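Side-chain contacts in N-hydroxyarylamine O-acetyltransferase (Bacillus cereus, PDB 4DMO), which is an active arylamine N-acetyltransferase with an unusual Cys-His-Glu catalytic triad, and probably transfers acetyl groups to arylamines and N-hydroxyarylamines: residues Val96-Ala99 with Ala100-Ile103; Val126-Gly129 with Ser130-Pro133; Ser146-Gly149 with Asp150-Ile153; Ala201-Ile204 with Ile205-Glu209. All blocks are in the same frame, centred on the assembly; numbering follows the deposited sequence.

Interaction 1: Val96-Ala99 with Ala100-Ile103; sequences VYNA and ANSI. With KH2 (3-(1-methylpiperidinium-1-yl)propane-1-sulfonate), chain C.
Where Asn98 meets the residues just after it, strand 88-98 reverses into strand 103-117 through a type I turn, Ala99 to Ser102, with a G1 beta bulge. Ala100 lays its methyl against the Asn98 amide, CB 3.5 Å from OD1. Asn101 binds that same oxygen twice. Its backbone N reaches Asn98 OD1 at 3.2 Å, in the carbonyl plane, and its side-chain ND2 approaches the same OD1 at 3.2 Å from above that plane. Both bonds are nearly straight, and the two side chains run side by side with their amides turned 45° apart. Ser102 gives its N-H to Ala99 O, and its positive phi (49°) suits the bulge, in which Ser102 and Ile103 both face Asn98. Ile103 restores antiparallel pairing: Asn98 N donates to Ile103 O at 2.8 Å, while Ile103 N returns a longer bond to Asn98 O. Above one face of the Tyr97 ring sits this Ile103 O; over the opposite face lies KH2 C7, with Tyr97 CE2 3.3 Å from KH2 C1. Trp104 meets the same ring edge-to-face. One amide oxygen thus takes two N-H groups and braces the turn together with its backbone bonds, while the tyrosine offers the ligand's alkyl chain an aromatic surface backed by a peptide carbonyl.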
ATOM      1  N   VAL A  96      -7.945   6.836  -7.102  1.00 21.33           N
ATOM      2  CA  VAL A  96      -7.371   5.894  -8.064  1.00 13.49           C
ATOM      3  C   VAL A  96      -8.127   5.963  -9.393  1.00 19.42           C
ATOM      4  O   VAL A  96      -9.323   6.288  -9.438  1.00 16.32           O
ATOM      5  CB  VAL A  96      -7.412   4.428  -7.538  1.00 21.55           C
ATOM      6  CG1 VAL A  96      -6.859   3.427  -8.597  1.00 21.27           C
ATOM      7  CG2 VAL A  96      -6.636   4.308  -6.242  1.00 22.66           C
ATOM      8  N   TYR A  97      -7.401   5.676 -10.471  1.00 21.20           N
ATOM      9  CA  TYR A  97      -7.980   5.632 -11.801  1.00 26.30           C
ATOM     10  C   TYR A  97      -8.028   4.202 -12.277  1.00 31.01           C
ATOM     11  O   TYR A  97      -7.112   3.419 -12.047  1.00 26.17           O
ATOM     12  CB  TYR A  97      -7.157   6.445 -12.780  1.00 28.00           C
ATOM     13  CG  TYR A  97      -7.806   6.632 -14.140  1.00 36.23           C
ATOM     14  CD1 TYR A  97      -8.840   7.555 -14.301  1.00 27.70           C
ATOM     15  CD2 TYR A  97      -7.360   5.926 -15.270  1.00 35.73           C
ATOM     16  CE1 TYR A  97      -9.427   7.763 -15.519  1.00 31.53           C
ATOM     17  CE2 TYR A  97      -7.952   6.133 -16.515  1.00 35.45           C
ATOM     18  CZ  TYR A  97      -8.991   7.055 -16.628  1.00 39.94           C
ATOM     19  OH  TYR A  97      -9.611   7.303 -17.837  1.00 45.05           O
ATOM     20  N   ASN A  98      -9.119   3.864 -12.932  1.00 20.87           N
ATOM     21  CA  ASN A  98      -9.276   2.540 -13.444  1.00 29.00           C
ATOM     22  C   ASN A  98      -9.003   2.587 -14.918  1.00 32.48           C
ATOM     23  O   ASN A  98      -9.916   2.760 -15.710  1.00 44.01           O
ATOM     24  CB  ASN A  98     -10.680   2.049 -13.160  1.00 37.36           C
ATOM     25  CG  ASN A  98     -10.793   0.553 -13.269  1.00 41.48           C
ATOM     26  OD1 ASN A  98     -10.817   0.001 -14.367  1.00 47.69           O
ATOM     27  ND2 ASN A  98     -10.835  -0.122 -12.126  1.00 48.80           N
ATOM     28  N   ALA A  99      -7.731   2.485 -15.269  1.00 34.72           N
ATOM     29  CA  ALA A  99      -7.300   2.547 -16.655  1.00 37.24           C
ATOM     30  C   ALA A  99      -8.067   1.569 -17.541  1.00 36.07           C
ATOM     31  O   ALA A  99      -8.473   1.926 -18.648  1.00 46.53           O
ATOM     32  CB  ALA A  99      -5.813   2.283 -16.748  1.00 33.20           C
ATOM     33  N   ALA A 100      -8.288   0.350 -17.059  1.00 38.14           N
ATOM     34  CA  ALA A 100      -9.034  -0.643 -17.842  1.00 42.61           C
ATOM     35  C   ALA A 100     -10.296  -0.013 -18.416  1.00 52.17           C
ATOM     36  O   ALA A 100     -10.412   0.177 -19.635  1.00 50.53           O
ATOM     37  CB  ALA A 100      -9.405  -1.850 -16.982  1.00 45.18           C
ATOM     38  N   ASN A 101     -11.217   0.352 -17.523  1.00 47.53           N
ATOM     39  CA  ASN A 101     -12.533   0.836 -17.923  1.00 44.07           C
ATOM     40  C   ASN A 101     -12.578   2.335 -18.187  1.00 39.95           C
ATOM     41  O   ASN A 101     -13.648   2.902 -18.395  1.00 48.15           O
ATOM     42  CB  ASN A 101     -13.560   0.476 -16.844  1.00 48.73           C
ATOM     43  CG  ASN A 101     -13.815  -1.011 -16.761  1.00 57.00           C
ATOM     44  OD1 ASN A 101     -14.652  -1.548 -17.486  1.00 71.70           O
ATOM     45  ND2 ASN A 101     -13.090  -1.687 -15.878  1.00 59.16           N
ATOM     46  N   SER A 102     -11.414   2.971 -18.210  1.00 43.14           N
ATOM     47  CA  SER A 102     -11.325   4.406 -18.448  1.00 43.21           C
ATOM     48  C   SER A 102     -12.293   5.212 -17.569  1.00 35.92           C
ATOM     49  O   SER A 102     -13.120   5.958 -18.063  1.00 36.97           O
ATOM     50  CB  SER A 102     -11.605   4.716 -19.927  1.00 36.97           C
ATOM     51  OG  SER A 102     -10.606   4.171 -20.770  1.00 48.21           O
ATOM     52  N   ILE A 103     -12.171   5.085 -16.260  1.00 37.88           N
ATOM     53  CA  ILE A 103     -13.014   5.862 -15.360  1.00 33.03           C
ATOM     54  C   ILE A 103     -12.350   5.884 -14.005  1.00 36.32           C
ATOM     55  O   ILE A 103     -11.491   5.053 -13.728  1.00 25.46           O
ATOM     56  CB  ILE A 103     -14.403   5.219 -15.153  1.00 39.87           C
ATOM     57  CG1 ILE A 103     -14.248   3.743 -14.792  1.00 33.95           C
ATOM     58  CG2 ILE A 103     -15.284   5.373 -16.384  1.00 42.99           C
ATOM     59  CD1 ILE A 103     -15.451   3.175 -14.163  1.00 31.31           C
TER
HETATM   60  S   KH2 C 301      -4.336   6.831 -19.313  1.00 58.87           S
HETATM   61  C1  KH2 C 301      -5.871   7.476 -18.736  1.00 62.26           C
HETATM   62  O1  KH2 C 301      -4.183   5.422 -19.042  1.00 66.24           O
HETATM   63  N2  KH2 C 301      -7.103  10.931 -17.747  1.00 54.59           N
HETATM   64  O2  KH2 C 301      -3.181   7.504 -18.764  1.00 66.83           O
HETATM   65  C4  KH2 C 301      -6.190   8.915 -18.935  1.00 42.77           C
HETATM   66  O4  KH2 C 301      -4.147   6.985 -20.741  1.00 78.04           O
HETATM   67  C7  KH2 C 301      -6.532   9.637 -17.691  1.00 58.36           C
HETATM   68  C11 KH2 C 301      -6.146  11.870 -18.218  1.00 48.92           C
HETATM   69  C12 KH2 C 301      -8.254  12.527 -16.257  1.00 56.25           C
HETATM   70  C13 KH2 C 301      -9.441  11.504 -18.032  1.00 58.39           C
HETATM   71  C14 KH2 C 301      -9.026  12.829 -17.493  1.00 59.71           C
HETATM   72  C15 KH2 C 301      -8.212  10.920 -18.636  1.00 54.14           C
HETATM   73  C16 KH2 C 301      -7.525  11.244 -16.413  1.00 51.18           C

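Interaction 2: Val126-Gly129 with Ser130-Pro133; sequences VGFG and SYLP
Phe128 and Tyr131 stand at the two ends of a type II' beta turn, within the loop that joins strand 120-124 to strand 137-138. Between the two halves the polar link is one backbone bond, Tyr131 N to Phe128 O at 2.9 Å. Gly129 holds the second position of the turn with a positive phi (56°), a value that favours glycine; Phe128 and Tyr131 are each the centre of an inverse gamma turn. Aromatic contact is modest: Phe128 CD1 lies 3.5 Å from Tyr131 CB, and the rings are set obliquely, planes at 51° and centroids 5.9 Å apart. Instead, the Phe128 ring finds an edge-to-face partner in Tyr186. Aliphatic contact belongs to Leu132, whose CG stands anti to its own carbonyl carbon (chi1 -60°), turning the branched end back over the turn. CD2 lies 3.5 Å from Val126 C, and CG rests 3.5 Å from Gly129 O. Beyond the loop, Leu132 touches Leu222 of strand 218-223 and Ala35 of helix 27-37. The backbone bond sets the bend, whereas the side chains add dispersion contacts, with a leucine branch laid against peptide groups of its own loop.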
ATOM      1  N   VAL A 126       3.439   2.540  -0.444  1.00 14.02           N
ATOM      2  CA  VAL A 126       3.545   1.141  -0.042  1.00 15.29           C
ATOM      3  C   VAL A 126       2.183   0.412  -0.008  1.00 16.35           C
ATOM      4  O   VAL A 126       2.117  -0.768   0.381  1.00  9.03           O
ATOM      5  CB  VAL A 126       4.240   1.026   1.328  1.00 13.20           C
ATOM      6  CG1 VAL A 126       5.616   1.643   1.226  1.00 16.77           C
ATOM      7  CG2 VAL A 126       3.415   1.718   2.399  1.00 11.39           C
ATOM      8  N   GLY A 127       1.122   1.078  -0.488  1.00 15.06           N
ATOM      9  CA  GLY A 127      -0.220   0.556  -0.336  1.00 14.16           C
ATOM     10  C   GLY A 127      -1.082   0.387  -1.562  1.00 16.58           C
ATOM     11  O   GLY A 127      -2.263   0.039  -1.449  1.00 22.58           O
ATOM     12  N   PHE A 128      -0.502   0.605  -2.725  1.00 17.29           N
ATOM     13  CA  PHE A 128      -1.262   0.626  -3.980  1.00 22.82           C
ATOM     14  C   PHE A 128      -1.320  -0.768  -4.562  1.00 19.62           C
ATOM     15  O   PHE A 128      -0.839  -1.005  -5.674  1.00 15.62           O
ATOM     16  CB  PHE A 128      -0.574   1.561  -5.003  1.00 17.38           C
ATOM     17  CG  PHE A 128      -1.411   1.902  -6.212  1.00 18.74           C
ATOM     18  CD1 PHE A 128      -0.813   2.115  -7.438  1.00 24.85           C
ATOM     19  CD2 PHE A 128      -2.784   2.039  -6.118  1.00 18.82           C
ATOM     20  CE1 PHE A 128      -1.574   2.452  -8.567  1.00 23.62           C
ATOM     21  CE2 PHE A 128      -3.539   2.371  -7.229  1.00 23.43           C
ATOM     22  CZ  PHE A 128      -2.921   2.587  -8.458  1.00 21.87           C
ATOM     23  N   GLY A 129      -1.926  -1.687  -3.827  1.00 12.46           N
ATOM     24  CA  GLY A 129      -1.958  -3.084  -4.239  1.00 12.75           C
ATOM     25  C   GLY A 129      -0.559  -3.637  -4.469  1.00 13.56           C
ATOM     26  O   GLY A 129       0.327  -3.491  -3.635  1.00 16.79           O
ATOM     27  N   SER A 130      -0.361  -4.304  -5.595  1.00 14.91           N
ATOM     28  CA  SER A 130       0.954  -4.799  -5.972  1.00 16.48           C
ATOM     29  C   SER A 130       1.700  -3.811  -6.894  1.00 17.86           C
ATOM     30  O   SER A 130       2.816  -4.067  -7.335  1.00 19.37           O
ATOM     31  CB  SER A 130       0.786  -6.137  -6.689  1.00 23.12           C
ATOM     32  OG  SER A 130       0.063  -5.950  -7.893  1.00 28.09           O
ATOM     33  N   TYR A 131       1.109  -2.655  -7.146  1.00 16.31           N
ATOM     34  CA  TYR A 131       1.728  -1.662  -8.006  1.00 15.08           C
ATOM     35  C   TYR A 131       2.685  -0.785  -7.222  1.00 19.75           C
ATOM     36  O   TYR A 131       2.480   0.414  -7.078  1.00 21.46           O
ATOM     37  CB  TYR A 131       0.639  -0.838  -8.689  1.00 19.52           C
ATOM     38  CG  TYR A 131      -0.160  -1.698  -9.653  1.00 22.96           C
ATOM     39  CD1 TYR A 131       0.460  -2.318 -10.704  1.00 25.12           C
ATOM     40  CD2 TYR A 131      -1.515  -1.900  -9.495  1.00 28.92           C
ATOM     41  CE1 TYR A 131      -0.242  -3.106 -11.590  1.00 28.91           C
ATOM     42  CE2 TYR A 131      -2.224  -2.695 -10.365  1.00 30.59           C
ATOM     43  CZ  TYR A 131      -1.579  -3.297 -11.412  1.00 30.95           C
ATOM     44  OH  TYR A 131      -2.263  -4.090 -12.313  1.00 40.63           O
ATOM     45  N   LEU A 132       3.748  -1.396  -6.713  1.00 16.77           N
ATOM     46  CA  LEU A 132       4.583  -0.741  -5.728  1.00 12.55           C
ATOM     47  C   LEU A 132       5.920  -0.305  -6.310  1.00 19.81           C
ATOM     48  O   LEU A 132       6.645  -1.100  -6.892  1.00 18.19           O
ATOM     49  CB  LEU A 132       4.804  -1.681  -4.531  1.00 13.12           C
ATOM     50  CG  LEU A 132       3.536  -2.147  -3.764  1.00 16.74           C
ATOM     51  CD1 LEU A 132       3.876  -3.192  -2.671  1.00 16.17           C
ATOM     52  CD2 LEU A 132       2.757  -0.942  -3.134  1.00 12.38           C
ATOM     53  N   PRO A 133       6.276   0.963  -6.102  1.00 18.39           N
ATOM     54  CA  PRO A 133       7.561   1.456  -6.606  1.00 22.16           C
ATOM     55  C   PRO A 133       8.767   0.850  -5.865  1.00 21.22           C
ATOM     56  O   PRO A 133       9.860   0.882  -6.412  1.00 20.09           O
ATOM     57  CB  PRO A 133       7.476   2.973  -6.371  1.00 20.26           C
ATOM     58  CG  PRO A 133       6.027   3.278  -6.176  1.00 25.71           C
ATOM     59  CD  PRO A 133       5.469   2.042  -5.501  1.00 18.24           C
TER

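Interaction 3: Ser146-Gly149 with Asp150-Ile153; sequences SATG and DYRI
Thr148 and Tyr151 meet beside a type I beta turn, Ser146 to Gly149, that forms a tight hairpin between strands 144-146 and 149-158 at the margin of the eight-stranded antiparallel sheet. Ser146 opens the turn and pairs with Gly149 through two backbone bonds, Ser146 N to Gly149 O and Gly149 N to Ser146 O. Its OG also accepts the N-H of Thr148 at 2.8 Å, the bond of an ST turn, so backbone and side chain brace the same bend. Thr148 follows with OG1 placed between its backbone N and carbonyl carbon (chi1 71°). From there OG1 sits at the edge of the Tyr151 ring, near its plane, and accepts the phenol OH; the two side chains cross at about a right angle. Thr148 OG1 and Ser146 OG are both hydrogen-bonded to Leu132 O as well, joining the turn to the loop between strands 120-124 and 137-138. Gly149 closes the turn at phi 144° and psi -170°, where a side chain would be jammed against the carbonyl oxygen of Thr148. Just beyond, Asp150 turns its carboxylate to a salt bridge with Arg168 on the neighbouring strand, while Tyr151 packs on Met167. The tyrosine ring lies against the end of the turn, its CE1 3.4 Å from Gly149 O and its OH 2.8 Å from Thr148 OG1.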
ATOM      1  N   SER A 146      11.176  -0.575 -10.830  1.00 30.98           N
ATOM      2  CA  SER A 146      11.039  -1.623  -9.838  1.00 28.68           C
ATOM      3  C   SER A 146      10.595  -2.879 -10.555  1.00 23.51           C
ATOM      4  O   SER A 146      10.244  -2.823 -11.728  1.00 24.86           O
ATOM      5  CB  SER A 146      10.017  -1.197  -8.783  1.00 34.43           C
ATOM      6  OG  SER A 146       8.807  -1.937  -8.900  1.00 26.85           O
ATOM      7  N   ALA A 147      10.617  -4.014  -9.864  1.00 23.74           N
ATOM      8  CA  ALA A 147      10.117  -5.259 -10.448  1.00 20.88           C
ATOM      9  C   ALA A 147       8.602  -5.240 -10.727  1.00 27.31           C
ATOM     10  O   ALA A 147       8.073  -6.129 -11.433  1.00 21.69           O
ATOM     11  CB  ALA A 147      10.453  -6.414  -9.548  1.00 22.81           C
ATOM     12  N   THR A 148       7.872  -4.277 -10.152  1.00 24.12           N
ATOM     13  CA  THR A 148       6.427  -4.227 -10.426  1.00 27.45           C
ATOM     14  C   THR A 148       6.101  -3.326 -11.633  1.00 17.99           C
ATOM     15  O   THR A 148       4.989  -3.357 -12.146  1.00 25.44           O
ATOM     16  CB  THR A 148       5.622  -3.754  -9.209  1.00 19.90           C
ATOM     17  OG1 THR A 148       5.855  -2.356  -8.974  1.00 17.06           O
ATOM     18  CG2 THR A 148       6.012  -4.563  -7.979  1.00 16.28           C
ATOM     19  N   GLY A 149       7.070  -2.540 -12.094  1.00 23.34           N
ATOM     20  CA  GLY A 149       6.830  -1.666 -13.228  1.00 21.82           C
ATOM     21  C   GLY A 149       7.563  -0.369 -13.085  1.00 20.12           C
ATOM     22  O   GLY A 149       8.411  -0.246 -12.198  1.00 21.61           O
ATOM     23  N   ASP A 150       7.259   0.594 -13.964  1.00 23.39           N
ATOM     24  CA  ASP A 150       7.909   1.915 -13.915  1.00 24.26           C
ATOM     25  C   ASP A 150       6.970   2.964 -13.307  1.00 23.39           C
ATOM     26  O   ASP A 150       5.776   2.906 -13.560  1.00 20.77           O
ATOM     27  CB  ASP A 150       8.308   2.365 -15.327  1.00 32.34           C
ATOM     28  CG  ASP A 150       9.559   1.670 -15.845  1.00 42.50           C
ATOM     29  OD1 ASP A 150       9.696   0.442 -15.647  1.00 39.09           O
ATOM     30  OD2 ASP A 150      10.414   2.376 -16.440  1.00 42.57           O
ATOM     31  N   TYR A 151       7.507   3.924 -12.541  1.00 19.98           N
ATOM     32  CA  TYR A 151       6.676   4.907 -11.843  1.00 24.99           C
ATOM     33  C   TYR A 151       7.269   6.291 -11.887  1.00 23.98           C
ATOM     34  O   TYR A 151       8.473   6.440 -11.763  1.00 25.68           O
ATOM     35  CB  TYR A 151       6.493   4.512 -10.366  1.00 21.40           C
ATOM     36  CG  TYR A 151       5.828   3.183 -10.198  1.00 21.08           C
ATOM     37  CD1 TYR A 151       6.561   2.003 -10.267  1.00 20.23           C
ATOM     38  CD2 TYR A 151       4.454   3.094 -10.021  1.00 21.56           C
ATOM     39  CE1 TYR A 151       5.940   0.768 -10.119  1.00 20.68           C
ATOM     40  CE2 TYR A 151       3.824   1.858  -9.891  1.00 18.68           C
ATOM     41  CZ  TYR A 151       4.586   0.704  -9.930  1.00 17.09           C
ATOM     42  OH  TYR A 151       3.975  -0.520  -9.809  1.00 16.63           O
ATOM     43  N   ARG A 152       6.423   7.307 -12.054  1.00 23.11           N
ATOM     44  CA  ARG A 152       6.891   8.690 -12.065  1.00 20.75           C
ATOM     45  C   ARG A 152       5.759   9.612 -11.677  1.00 18.69           C
ATOM     46  O   ARG A 152       4.570   9.319 -11.898  1.00 17.75           O
ATOM     47  CB  ARG A 152       7.430   9.088 -13.460  1.00 23.25           C
ATOM     48  CG  ARG A 152       6.356   9.578 -14.422  1.00 27.74           C
ATOM     49  CD  ARG A 152       6.852   9.831 -15.856  1.00 34.83           C
ATOM     50  NE  ARG A 152       5.734   9.952 -16.805  1.00 32.65           N
ATOM     51  CZ  ARG A 152       5.864  10.034 -18.134  1.00 38.00           C
ATOM     52  NH1 ARG A 152       7.073  10.016 -18.694  1.00 38.06           N
ATOM     53  NH2 ARG A 152       4.791  10.114 -18.916  1.00 28.15           N
ATOM     54  N   ILE A 153       6.132  10.762 -11.154  1.00 20.47           N
ATOM     55  CA  ILE A 153       5.148  11.761 -10.775  1.00 24.74           C
ATOM     56  C   ILE A 153       5.107  12.881 -11.804  1.00 21.92           C
ATOM     57  O   ILE A 153       6.136  13.267 -12.334  1.00 24.50           O
ATOM     58  CB  ILE A 153       5.520  12.368  -9.422  1.00 25.37           C
ATOM     59  CG1 ILE A 153       5.356  11.310  -8.322  1.00 22.10           C
ATOM     60  CG2 ILE A 153       4.686  13.615  -9.164  1.00 27.08           C
ATOM     61  CD1 ILE A 153       5.779  11.805  -6.979  1.00 27.29           C
TER

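Interaction 4: Ala201-Ile204 with Ile205-Glu209; sequences AQKI and IVEHE
Lys203 and Glu207, one helical turn apart near the C-terminal end of helix 195-207, carry the exposed side of this contact. Lys203 runs extended as far as CE, then bends at its last torsion (chi4 71°) to bring NZ 3.0 Å from Glu207 OE2. This salt bridge uses the syn lone pair of OE2, the side facing OE1. The carboxylate also lies against the lysine chain, with OE1 3.1 Å from Lys203 CG. The packed side is different in kind. Gln202 and Val206 lie side by side, CG to CG2 4.1 Å, and both touch Phe50, while Gln202 NE2 bonds Lys51 O. Ile205 is buried against Tyr72 of helix 71-84 and Ile45, with its CG1 3.4 Å from Ala201 O; Ile204 rests on Val106 of strand 103-117. Backbone bonds run along the helix between the two sides, including the short Val206 N to Gln202 O at 2.6 Å. At the end, Ile204 O accepts His208 N at 2.9 Å and, weakly, Glu207 N, just where His208 leaves helical geometry, its ND1 meeting Gly210 N. This is the pattern of an amphipathic helix: an i to i+4 ion pair on its solvent side and mostly apolar residues, with one buried glutamine, turned to the rest of the fold.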
ATOM      1  N   ALA A 201     -11.526   7.819   4.063  1.00 20.44           N
ATOM      2  CA  ALA A 201     -11.236   6.950   2.922  1.00 18.64           C
ATOM      3  C   ALA A 201     -11.715   5.533   3.250  1.00 18.79           C
ATOM      4  O   ALA A 201     -12.324   4.838   2.421  1.00 20.16           O
ATOM      5  CB  ALA A 201      -9.736   6.974   2.596  1.00 20.56           C
ATOM      6  N   GLN A 202     -11.462   5.108   4.479  1.00 17.97           N
ATOM      7  CA  GLN A 202     -11.946   3.808   4.939  1.00 21.12           C
ATOM      8  C   GLN A 202     -13.451   3.675   4.791  1.00 21.25           C
ATOM      9  O   GLN A 202     -13.934   2.707   4.211  1.00 20.01           O
ATOM     10  CB  GLN A 202     -11.552   3.562   6.407  1.00 19.10           C
ATOM     11  CG  GLN A 202     -11.923   2.146   6.918  1.00 20.26           C
ATOM     12  CD  GLN A 202     -11.224   1.791   8.233  1.00 19.97           C
ATOM     13  OE1 GLN A 202     -10.427   0.840   8.296  1.00 15.99           O
ATOM     14  NE2 GLN A 202     -11.527   2.540   9.289  1.00 20.87           N
ATOM     15  N   LYS A 203     -14.175   4.659   5.305  1.00 16.91           N
ATOM     16  CA  LYS A 203     -15.616   4.633   5.257  1.00 20.70           C
ATOM     17  C   LYS A 203     -16.038   4.510   3.825  1.00 18.00           C
ATOM     18  O   LYS A 203     -16.932   3.727   3.509  1.00 26.75           O
ATOM     19  CB  LYS A 203     -16.207   5.898   5.899  1.00 25.51           C
ATOM     20  CG  LYS A 203     -17.734   5.852   6.142  1.00 35.95           C
ATOM     21  CD  LYS A 203     -18.294   7.196   6.708  1.00 43.49           C
ATOM     22  CE  LYS A 203     -19.848   7.218   6.867  1.00 40.01           C
ATOM     23  NZ  LYS A 203     -20.367   6.340   7.993  1.00 34.89           N
ATOM     24  N   ILE A 204     -15.416   5.294   2.953  1.00 21.90           N
ATOM     25  CA  ILE A 204     -15.740   5.253   1.537  1.00 15.87           C
ATOM     26  C   ILE A 204     -15.516   3.852   0.975  1.00 17.68           C
ATOM     27  O   ILE A 204     -16.398   3.278   0.340  1.00 19.29           O
ATOM     28  CB  ILE A 204     -14.907   6.284   0.750  1.00 20.77           C
ATOM     29  CG1 ILE A 204     -15.402   7.689   1.072  1.00 21.77           C
ATOM     30  CG2 ILE A 204     -15.017   6.027  -0.740  1.00 20.14           C
ATOM     31  CD1 ILE A 204     -14.393   8.771   0.821  1.00 22.17           C
ATOM     32  N   ILE A 205     -14.338   3.294   1.203  1.00 18.67           N
ATOM     33  CA  ILE A 205     -14.015   1.978   0.664  1.00 22.21           C
ATOM     34  C   ILE A 205     -14.868   0.871   1.346  1.00 21.32           C
ATOM     35  O   ILE A 205     -15.307  -0.087   0.696  1.00 20.54           O
ATOM     36  CB  ILE A 205     -12.474   1.677   0.803  1.00 26.49           C
ATOM     37  CG1 ILE A 205     -11.626   2.605  -0.102  1.00 15.90           C
ATOM     38  CG2 ILE A 205     -12.178   0.226   0.507  1.00 15.98           C
ATOM     39  CD1 ILE A 205     -11.959   2.579  -1.577  1.00 18.84           C
ATOM     40  N   VAL A 206     -15.160   0.997   2.633  1.00 17.94           N
ATOM     41  CA  VAL A 206     -16.091   0.032   3.233  1.00 21.05           C
ATOM     42  C   VAL A 206     -17.541   0.099   2.683  1.00 22.58           C
ATOM     43  O   VAL A 206     -18.179  -0.940   2.442  1.00 14.32           O
ATOM     44  CB  VAL A 206     -16.155   0.182   4.762  1.00 22.55           C
ATOM     45  CG1 VAL A 206     -17.375  -0.606   5.328  1.00 20.79           C
ATOM     46  CG2 VAL A 206     -14.861  -0.328   5.386  1.00 21.25           C
ATOM     47  N   GLU A 207     -18.049   1.317   2.490  1.00 21.21           N
ATOM     48  CA  GLU A 207     -19.492   1.543   2.269  1.00 23.34           C
ATOM     49  C   GLU A 207     -19.904   1.739   0.815  1.00 26.71           C
ATOM     50  O   GLU A 207     -20.915   1.207   0.369  1.00 30.94           O
ATOM     51  CB  GLU A 207     -19.968   2.747   3.084  1.00 20.66           C
ATOM     52  CG  GLU A 207     -19.959   2.501   4.601  1.00 28.79           C
ATOM     53  CD  GLU A 207     -20.207   3.761   5.417  1.00 30.53           C
ATOM     54  OE1 GLU A 207     -20.365   4.833   4.818  1.00 33.65           O
ATOM     55  OE2 GLU A 207     -20.217   3.689   6.660  1.00 26.00           O
ATOM     56  N   HIS A 208     -19.151   2.531   0.077  1.00 28.18           N
ATOM     57  CA  HIS A 208     -19.565   2.882  -1.273  1.00 27.85           C
ATOM     58  C   HIS A 208     -19.915   1.628  -2.050  1.00 33.02           C
ATOM     59  O   HIS A 208     -19.311   0.586  -1.852  1.00 29.62           O
ATOM     60  CB  HIS A 208     -18.475   3.662  -1.962  1.00 30.05           C
ATOM     61  CG  HIS A 208     -18.940   4.436  -3.150  1.00 40.82           C
ATOM     62  ND1 HIS A 208     -19.410   3.826  -4.297  1.00 33.66           N
ATOM     63  CD2 HIS A 208     -18.966   5.770  -3.394  1.00 33.13           C
ATOM     64  CE1 HIS A 208     -19.711   4.749  -5.193  1.00 36.27           C
ATOM     65  NE2 HIS A 208     -19.451   5.938  -4.671  1.00 44.41           N
ATOM     66  N   GLU A 209     -20.919   1.725  -2.913  1.00 36.09           N
ATOM     67  CA  GLU A 209     -21.441   0.567  -3.630  1.00 32.43           C
ATOM     68  C   GLU A 209     -20.513   0.181  -4.768  1.00 30.07           C
ATOM     69  O   GLU A 209     -20.427  -0.970  -5.175  1.00 30.02           O
ATOM     70  CB  GLU A 209     -22.816   0.910  -4.229  1.00 35.76           C
ATOM     71  CG  GLU A 209     -23.939   1.075  -3.226  1.00 48.07           C
ATOM     72  CD  GLU A 209     -23.947   2.453  -2.529  1.00 70.99           C
ATOM     73  OE1 GLU A 209     -22.997   3.273  -2.721  1.00 53.69           O
ATOM     74  OE2 GLU A 209     -24.953   2.733  -1.826  1.00 55.30           O
TER

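How the interactions relate
Along the chain the four contacts come in series, with none nested or crossed. Interaction 1 closes the tight connection between strands 88-98 and 103-117, beside the bound ligand. Interaction 2 bends the loop after strand 120-124 and touches interaction 1 through Val96 CG1 and Phe128 CE2, 3.7 Å apart. Interaction 3 closes the hairpin between strands 144-146 and 149-158, where Pro133 O of interaction 2 lies 3.2 Å from Ser146 CB. Interaction 4 sets the end of helix 195-207 against strand 103-117, into which interaction 1 leads; its centre is about 27 Å from that of interaction 3. Interactions 1 and 3 reach the eight-stranded sheet, and interaction 2, between them along the chain, touches both.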